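Local atomic coordinates of dephospho-CoA kinase (Mycobacterium paratuberculosis, PDB entry 6N39), a protein that probably catalyses the last step of coenzyme A biosynthesis, the ATP-dependent phosphorylation of the 3'-hydroxyl group of dephospho-CoA, and carries a C-terminal UPF0157 domain involved in its proper folding. Residues T241-R246 with E287-A292; V269-I274 with N340-V345; Y294-H299 with R328-A333. One frame throughout, in Å; residues are numbered along the deposited sequence.

Interaction 1 of 3, residues T241-R246 with E287-A292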
# COMPACT_ATOMS: atom_id res chain seq x y z
N THR A 241 -6.03 3.72 -6.26
CA THR A 241 -5.59 3.08 -7.49
C THR A 241 -6.36 1.79 -7.74
O THR A 241 -6.78 1.53 -8.87
CB THR A 241 -4.08 2.80 -7.42
OG1 THR A 241 -3.39 4.05 -7.40
CG2 THR A 241 -3.62 2.00 -8.65
N ALA A 242 -6.58 0.99 -6.69
CA ALA A 242 -7.27 -0.28 -6.88
C ALA A 242 -8.75 -0.08 -7.23
O ALA A 242 -9.32 -0.90 -7.96
CB ALA A 242 -7.15 -1.14 -5.61
N SER A 243 -9.37 0.98 -6.73
CA SER A 243 -10.80 1.16 -6.94
C SER A 243 -11.11 1.73 -8.31
O SER A 243 -12.25 1.57 -8.78
CB SER A 243 -11.36 2.09 -5.87
OG SER A 243 -11.18 1.50 -4.60
N GLY A 244 -10.16 2.41 -8.93
CA GLY A 244 -10.42 2.82 -10.31
C GLY A 244 -11.36 4.00 -10.36
O GLY A 244 -11.04 5.05 -9.82
N HIS A 245 -12.54 3.85 -11.00
CA HIS A 245 -13.55 4.90 -11.06
C HIS A 245 -14.56 4.81 -9.91
O HIS A 245 -15.39 5.71 -9.77
CB HIS A 245 -14.34 4.81 -12.37
CG HIS A 245 -15.19 3.58 -12.47
ND1 HIS A 245 -14.66 2.32 -12.62
CD2 HIS A 245 -16.54 3.42 -12.40
CE1 HIS A 245 -15.64 1.43 -12.67
NE2 HIS A 245 -16.79 2.07 -12.54
N ARG A 246 -14.51 3.75 -9.11
CA ARG A 246 -15.59 3.46 -8.17
C ARG A 246 -15.44 4.17 -6.83
O ARG A 246 -16.43 4.25 -6.11
CB ARG A 246 -15.69 1.95 -7.94
CG ARG A 246 -16.04 1.15 -9.22
CD ARG A 246 -15.99 -0.35 -8.90
NE ARG A 246 -16.03 -1.21 -10.07
CZ ARG A 246 -14.96 -1.55 -10.77
NH1 ARG A 246 -13.76 -1.08 -10.42
NH2 ARG A 246 -15.08 -2.33 -11.82
N GLU A 287 -12.64 -8.33 -6.38
CA GLU A 287 -11.39 -8.81 -6.97
C GLU A 287 -10.27 -7.77 -6.94
O GLU A 287 -9.13 -8.13 -6.60
CB GLU A 287 -11.64 -9.31 -8.39
CG GLU A 287 -12.44 -10.61 -8.47
CD GLU A 287 -11.82 -11.74 -7.65
OE1 GLU A 287 -12.41 -12.11 -6.60
OE2 GLU A 287 -10.75 -12.25 -8.04
N PRO A 288 -10.49 -6.50 -7.31
CA PRO A 288 -9.35 -5.57 -7.26
C PRO A 288 -8.88 -5.29 -5.84
O PRO A 288 -7.67 -5.09 -5.64
CB PRO A 288 -9.86 -4.31 -7.98
CG PRO A 288 -11.33 -4.46 -8.15
CD PRO A 288 -11.68 -5.92 -7.97
N LEU A 289 -9.76 -5.31 -4.84
CA LEU A 289 -9.27 -5.12 -3.48
C LEU A 289 -8.49 -6.35 -2.99
O LEU A 289 -7.49 -6.21 -2.29
CB LEU A 289 -10.43 -4.80 -2.53
CG LEU A 289 -11.04 -3.39 -2.72
CD1 LEU A 289 -12.08 -3.08 -1.66
CD2 LEU A 289 -9.97 -2.31 -2.74
N LEU A 290 -8.94 -7.55 -3.37
CA LEU A 290 -8.19 -8.76 -3.03
C LEU A 290 -6.80 -8.74 -3.67
O LEU A 290 -5.80 -9.03 -3.00
CB LEU A 290 -8.97 -10.00 -3.47
CG LEU A 290 -8.31 -11.37 -3.21
CD1 LEU A 290 -8.15 -11.64 -1.72
CD2 LEU A 290 -9.09 -12.52 -3.88
N ALA A 291 -6.72 -8.37 -4.96
CA ALA A 291 -5.41 -8.25 -5.59
C ALA A 291 -4.55 -7.20 -4.90
O ALA A 291 -3.33 -7.33 -4.86
CB ALA A 291 -5.55 -7.90 -7.09
N ALA A 292 -5.17 -6.16 -4.33
CA ALA A 292 -4.40 -5.14 -3.63
C ALA A 292 -4.07 -5.50 -2.19
O ALA A 292 -3.41 -4.71 -1.51
CB ALA A 292 -5.13 -3.80 -3.66

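Interaction 2 of 3, residues V269-I274 with N340-V345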
# COMPACT_ATOMS: atom_id res chain seq x y z
N VAL A 269 -4.93 -0.65 14.66
CA VAL A 269 -5.50 -1.04 13.38
C VAL A 269 -5.95 0.24 12.69
O VAL A 269 -6.56 1.11 13.31
CB VAL A 269 -6.65 -2.05 13.54
CG1 VAL A 269 -7.63 -1.58 14.59
CG2 VAL A 269 -7.36 -2.31 12.20
N ILE A 270 -5.60 0.39 11.42
CA ILE A 270 -5.92 1.61 10.68
C ILE A 270 -7.26 1.42 9.99
O ILE A 270 -7.46 0.45 9.24
CB ILE A 270 -4.80 1.93 9.67
CG1 ILE A 270 -3.55 2.40 10.43
CG2 ILE A 270 -5.27 3.00 8.67
CD1 ILE A 270 -2.38 2.78 9.54
N ASP A 271 -8.20 2.34 10.21
CA ASP A 271 -9.49 2.29 9.53
C ASP A 271 -9.51 3.26 8.36
O ASP A 271 -9.14 4.43 8.50
CB ASP A 271 -10.65 2.62 10.47
CG ASP A 271 -10.84 1.57 11.53
OD1 ASP A 271 -10.12 1.62 12.54
OD2 ASP A 271 -11.70 0.69 11.33
N ILE A 272 -10.00 2.77 7.22
CA ILE A 272 -10.17 3.53 5.99
C ILE A 272 -11.61 3.40 5.53
O ILE A 272 -12.19 2.31 5.61
CB ILE A 272 -9.25 3.01 4.87
CG1 ILE A 272 -7.79 2.94 5.33
CG2 ILE A 272 -9.43 3.88 3.62
CD1 ILE A 272 -7.18 4.32 5.67
N GLN A 273 -12.20 4.47 5.01
CA GLN A 273 -13.50 4.37 4.36
C GLN A 273 -13.36 4.69 2.87
O GLN A 273 -12.84 5.75 2.51
CB GLN A 273 -14.52 5.31 5.00
CG GLN A 273 -15.89 5.24 4.31
CD GLN A 273 -16.93 6.08 4.99
OE1 GLN A 273 -17.75 5.57 5.75
NE2 GLN A 273 -16.92 7.40 4.71
N ILE A 274 -13.83 3.78 2.03
CA ILE A 274 -14.07 4.05 0.61
C ILE A 274 -15.54 4.39 0.45
O ILE A 274 -16.42 3.57 0.79
CB ILE A 274 -13.70 2.83 -0.26
CG1 ILE A 274 -12.23 2.42 -0.04
CG2 ILE A 274 -13.98 3.14 -1.72
CD1 ILE A 274 -11.87 1.11 -0.76
N ASN A 340 -8.64 -2.02 8.52
CA ASN A 340 -10.03 -2.23 8.14
C ASN A 340 -10.40 -1.29 7.00
O ASN A 340 -10.08 -0.10 7.05
CB ASN A 340 -10.98 -1.97 9.31
CG ASN A 340 -10.80 -2.94 10.43
OD1 ASN A 340 -10.52 -4.11 10.21
ND2 ASN A 340 -10.96 -2.46 11.66
N VAL A 341 -11.09 -1.80 5.98
CA VAL A 341 -11.50 -0.99 4.84
C VAL A 341 -13.01 -1.08 4.75
O VAL A 341 -13.56 -2.06 4.23
CB VAL A 341 -10.82 -1.44 3.54
CG1 VAL A 341 -11.29 -0.58 2.36
CG2 VAL A 341 -9.30 -1.34 3.65
N HIS A 342 -13.70 -0.06 5.24
CA HIS A 342 -15.16 0.01 5.19
C HIS A 342 -15.58 0.60 3.85
O HIS A 342 -15.05 1.63 3.43
CB HIS A 342 -15.70 0.88 6.33
CG HIS A 342 -15.16 0.52 7.69
ND1 HIS A 342 -15.82 -0.34 8.54
CD2 HIS A 342 -14.04 0.91 8.34
CE1 HIS A 342 -15.11 -0.47 9.66
NE2 HIS A 342 -14.03 0.27 9.56
N ILE A 343 -16.55 -0.01 3.19
CA ILE A 343 -17.07 0.48 1.92
C ILE A 343 -18.51 0.88 2.15
O ILE A 343 -19.37 0.02 2.42
CB ILE A 343 -16.97 -0.57 0.81
CG1 ILE A 343 -15.56 -1.19 0.79
CG2 ILE A 343 -17.33 0.04 -0.55
CD1 ILE A 343 -15.38 -2.20 -0.31
N ARG A 344 -18.78 2.19 2.04
CA ARG A 344 -20.07 2.76 2.41
C ARG A 344 -20.58 3.66 1.30
O ARG A 344 -19.79 4.22 0.52
CB ARG A 344 -19.97 3.54 3.74
CG ARG A 344 -19.53 2.66 4.96
CD ARG A 344 -20.02 3.31 6.27
NE ARG A 344 -19.70 2.53 7.46
CZ ARG A 344 -18.54 2.60 8.12
NH1 ARG A 344 -17.58 3.42 7.69
NH2 ARG A 344 -18.35 1.84 9.21
N VAL A 345 -21.90 3.79 1.22
CA VAL A 345 -22.56 4.48 0.12
C VAL A 345 -22.66 5.98 0.42
O VAL A 345 -23.11 6.37 1.50
CB VAL A 345 -23.96 3.88 -0.14
CG1 VAL A 345 -24.70 4.68 -1.24
CG2 VAL A 345 -23.85 2.39 -0.54

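Interaction 3 of 3, residues Y294-H299 with R328-A333. With ACT (acetate ion), chain E.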
# COMPACT_ATOMS: atom_id res chain seq x y z
N TYR A 294 -6.48 -7.15 0.28
CA TYR A 294 -7.57 -6.96 1.25
C TYR A 294 -8.73 -7.92 0.97
O TYR A 294 -9.64 -7.59 0.20
CB TYR A 294 -8.07 -5.51 1.22
CG TYR A 294 -6.99 -4.47 1.44
CD1 TYR A 294 -6.23 -3.98 0.37
CD2 TYR A 294 -6.74 -3.97 2.72
CE1 TYR A 294 -5.22 -3.04 0.58
CE2 TYR A 294 -5.76 -3.03 2.94
CZ TYR A 294 -4.99 -2.57 1.87
OH TYR A 294 -4.00 -1.64 2.12
N PRO A 295 -8.73 -9.11 1.58
CA PRO A 295 -9.89 -9.99 1.45
C PRO A 295 -11.13 -9.35 2.08
O PRO A 295 -11.04 -8.55 3.02
CB PRO A 295 -9.48 -11.26 2.22
CG PRO A 295 -7.95 -11.25 2.18
CD PRO A 295 -7.59 -9.76 2.25
N ARG A 296 -12.30 -9.77 1.59
CA ARG A 296 -13.56 -9.31 2.16
C ARG A 296 -13.99 -10.18 3.34
O ARG A 296 -13.78 -11.39 3.35
CB ARG A 296 -14.66 -9.33 1.10
CG ARG A 296 -16.02 -8.83 1.64
CD ARG A 296 -16.87 -8.23 0.54
NE ARG A 296 -17.68 -9.25 -0.13
CZ ARG A 296 -18.55 -8.98 -1.10
NH1 ARG A 296 -18.71 -7.71 -1.54
NH2 ARG A 296 -19.26 -9.98 -1.64
N LEU A 297 -14.58 -9.55 4.36
CA LEU A 297 -15.28 -10.28 5.42
C LEU A 297 -16.71 -10.52 4.93
O LEU A 297 -17.53 -9.60 4.90
CB LEU A 297 -15.26 -9.51 6.74
CG LEU A 297 -13.81 -9.40 7.23
CD1 LEU A 297 -13.61 -8.26 8.19
CD2 LEU A 297 -13.41 -10.72 7.89
N GLU A 298 -16.99 -11.76 4.55
CA GLU A 298 -18.17 -12.03 3.74
C GLU A 298 -19.47 -11.83 4.52
O GLU A 298 -20.49 -11.44 3.93
CB GLU A 298 -18.08 -13.44 3.16
CG GLU A 298 -18.69 -13.59 1.76
CD GLU A 298 -18.09 -12.63 0.71
OE1 GLU A 298 -16.85 -12.45 0.66
OE2 GLU A 298 -18.88 -12.06 -0.06
N HIS A 299 -19.48 -12.07 5.83
CA HIS A 299 -20.72 -12.05 6.60
C HIS A 299 -20.90 -10.79 7.44
O HIS A 299 -21.63 -10.82 8.44
CB HIS A 299 -20.80 -13.28 7.49
CG HIS A 299 -20.65 -14.55 6.73
ND1 HIS A 299 -21.64 -15.03 5.90
CD2 HIS A 299 -19.62 -15.42 6.64
CE1 HIS A 299 -21.23 -16.16 5.35
NE2 HIS A 299 -20.01 -16.42 5.78
N ARG A 328 -20.10 -2.84 2.97
CA ARG A 328 -19.18 -3.97 2.91
C ARG A 328 -17.95 -3.62 3.74
O ARG A 328 -17.72 -2.45 4.07
CB ARG A 328 -18.78 -4.32 1.46
CG ARG A 328 -19.95 -4.57 0.49
CD ARG A 328 -20.75 -5.84 0.78
NE ARG A 328 -21.87 -6.04 -0.16
CZ ARG A 328 -23.16 -5.81 0.09
NH1 ARG A 328 -23.57 -5.37 1.29
NH2 ARG A 328 -24.08 -6.06 -0.84
N ILE A 329 -17.16 -4.63 4.11
CA ILE A 329 -15.92 -4.37 4.84
C ILE A 329 -14.90 -5.43 4.45
O ILE A 329 -15.21 -6.62 4.34
CB ILE A 329 -16.14 -4.32 6.37
CG1 ILE A 329 -14.81 -4.08 7.13
CG2 ILE A 329 -16.84 -5.59 6.87
CD1 ILE A 329 -15.00 -4.02 8.72
N HIS A 330 -13.69 -4.97 4.16
CA HIS A 330 -12.53 -5.80 3.88
C HIS A 330 -11.50 -5.54 4.97
O HIS A 330 -11.62 -4.58 5.74
CB HIS A 330 -11.91 -5.46 2.51
CG HIS A 330 -12.83 -5.68 1.34
ND1 HIS A 330 -12.47 -6.46 0.27
CD2 HIS A 330 -14.06 -5.18 1.06
CE1 HIS A 330 -13.46 -6.46 -0.62
NE2 HIS A 330 -14.42 -5.68 -0.17
N ALA A 331 -10.46 -6.37 5.00
CA ALA A 331 -9.35 -6.04 5.90
C ALA A 331 -8.06 -6.55 5.30
O ALA A 331 -8.06 -7.42 4.43
CB ALA A 331 -9.55 -6.63 7.31
N SER A 332 -6.94 -6.00 5.78
CA SER A 332 -5.66 -6.39 5.20
C SER A 332 -5.30 -7.81 5.60
O SER A 332 -5.57 -8.24 6.73
CB SER A 332 -4.55 -5.44 5.65
OG SER A 332 -3.30 -5.88 5.16
N ALA A 333 -4.69 -8.54 4.68
CA ALA A 333 -4.09 -9.84 4.96
C ALA A 333 -2.65 -9.73 5.46
O ALA A 333 -2.04 -10.77 5.75
CB ALA A 333 -4.13 -10.72 3.69
C ACT E . -27.15 -5.56 0.62
O ACT E . -26.50 -5.48 1.70
OXT ACT E . -26.72 -5.79 -0.56
CH3 ACT E . -28.72 -5.34 0.75
O HOH W 1 -17.13 -5.58 -1.39
O HOH W 2 -18.57 -7.39 3.72

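Interaction 1 of 3, residues T241-R246 with E287-A292
Ala242 meets Pro288 without any flat side chain between them; the flat groups lie to one side, where His245 and Arg246 lie against each other. Arg246 CG sits 3.4 Å above one face of the His245 ring, toward its rim, and CE1 of that ring lies over the centre of one face of the Arg246 guanidinium, whose NE is salt-bridged to Glu284. Across the contact mostly small apolar groups touch, with one carbon-to-carbonyl contact. Ala242 CB points at the 287-292 segment and meets Ala292 CB at 3.9 Å. One turn back, Pro288 CB rests against Ala242 O at 3.5 Å. The end of Leu289 comes nearer than its CB. Its CG stands anti to the carbonyl carbon (chi1 -71°). The CD2 methyl of Leu289 lies 4.2 Å from Ala242 CB. Ser243 OG only borders that methyl, being hydrogen-bonded to Leu239 O in its own helix. No hydrogen bond joins the two segments. Gly244, with positive phi, leads into a type II' turn from Ser243 to Arg246, closed by Arg246 N to Ser243 O at 3.2 Å. This is small-residue packing between the ends of helices 228-243 and 286-291 within the UPF0157 domain.

Interaction 2 of 3, residues V269-I274 with N340-V345
Asp271 to Ile274 pair in parallel with Asn340 to Ile343, the strand axes 4.6 Å apart and 24° from parallel, while backbone bonds run from Asn340 N to Ile270 O at one end and from Arg344 N to Ile274 O at the other. On the sheet face carrying Asp271, one carboxylate oxygen collects two donors. His342 NE2 reaches Asp271 OD2 at 3.0 Å through the anti lone pair, with ring and carboxylate planes only 16° apart. Asn340 ND2 comes to the same OD2 at 3.3 Å from 41° above the carboxylate plane, and Val269 CG2 packs against this amide nitrogen. The other ring nitrogen, His342 ND1, is hydrogen-bonded to Lys327 NZ, so both ring nitrogens are held and the rotation is fixed. Further along, Gln273 extends with CG anti to the backbone N, and its OE1 takes a bond from Arg344 NH1 at 2.9 Å; the two side chains cross at about a right angle. Arg344 NE is salt-bridged to Asp303, and Gln273 NE2 is tied to Gln351 O at helix 349-363. The opposite face, carrying Ile272, Ile274, Val341 and Ile343, is aliphatic: Ile274 CD1 touches Val341 CG1 at 3.6 Å, and Ile272 and Val341 both lean on Leu239 of helix 228-243. An acetate ion, probably from the crystallisation liquor, lies about 4 Å from the Asp271 side chain. The chemistry implies a two-faced sheet, one face packed with aliphatic groups against helix 228-243, the other a network of oriented polar groups in which two donors hold Asp271 OD2.

Interaction 3 of 3, residues Y294-H299 with R328-A333
A single beta bridge between Arg296 and His330 fastens an irregular run of chain, residues 294-299, to strand 328-331 at the edge of the four-stranded mixed sheet. Two backbone bonds frame it, Leu297 N to Ile329 O at 3.0 Å and Ala331 N to Pro295 O, also 3.0 Å. His330 adds a third tie from its side chain: ND1 lies 3.0 Å from Tyr294 O, which is nearly in the plane of the ring, whereas the nitrogen itself stands above the carbonyl plane. Over one face of the imidazole comes Arg296 CB, a CH-pi contact 3.7 Å from the ring centroid; a water then links His330 NE2 to Arg296 NH1. Strand 339-345 pairs with one edge of strand 328-331 and the 294-299 segment with the other, and a second water spans Leu297 O and Ile329 N where the pairing runs out. Arg296 and Arg328 lie side by side with like charges close, NH1 of Arg296 3.8 Å from Arg328 NE. Asp283 OD1 is salt-bridged to both of these nitrogens, which would offset the repulsion. A chi3 of 88° turns Arg296 NE. Arg296 NH2 forms a salt bridge with Glu298 OE2 at 2.6 Å, on its syn lone pair. Arg328 NH1 and NH2 grip the two oxygens of an acetate ion, probably from the crystallisation liquor, which His326 also binds. At the other end, Tyr294 CE2 packs on Ser332 CB at 3.8 Å, its hydroxyl hydrogen-bonded to Arg238, while Pro295 CD abuts Ala333 CB.

All three contacts belong to the UPF0157 domain, yet they differ in depth and chemistry. Interactions 2 and 3 are buried and share one mixed sheet: strands 328-331 and 339-345 are neighbours in it, probably hydrogen-bonded through Val341 N to His330 O and Ile343 N to Arg328 O. Interaction 1 is only partly buried, smaller and without a hydrogen bond across its segments. Leu289 joins the three, its CD1 packing on Ile343 CD1 of interaction 2 and on His330 CE1 of interaction 3. Regular parallel pairing thus characterises the sheet interior, a single bridge reinforced by side chains and waters its edge, and small carbon contacts make up the helix-end packing.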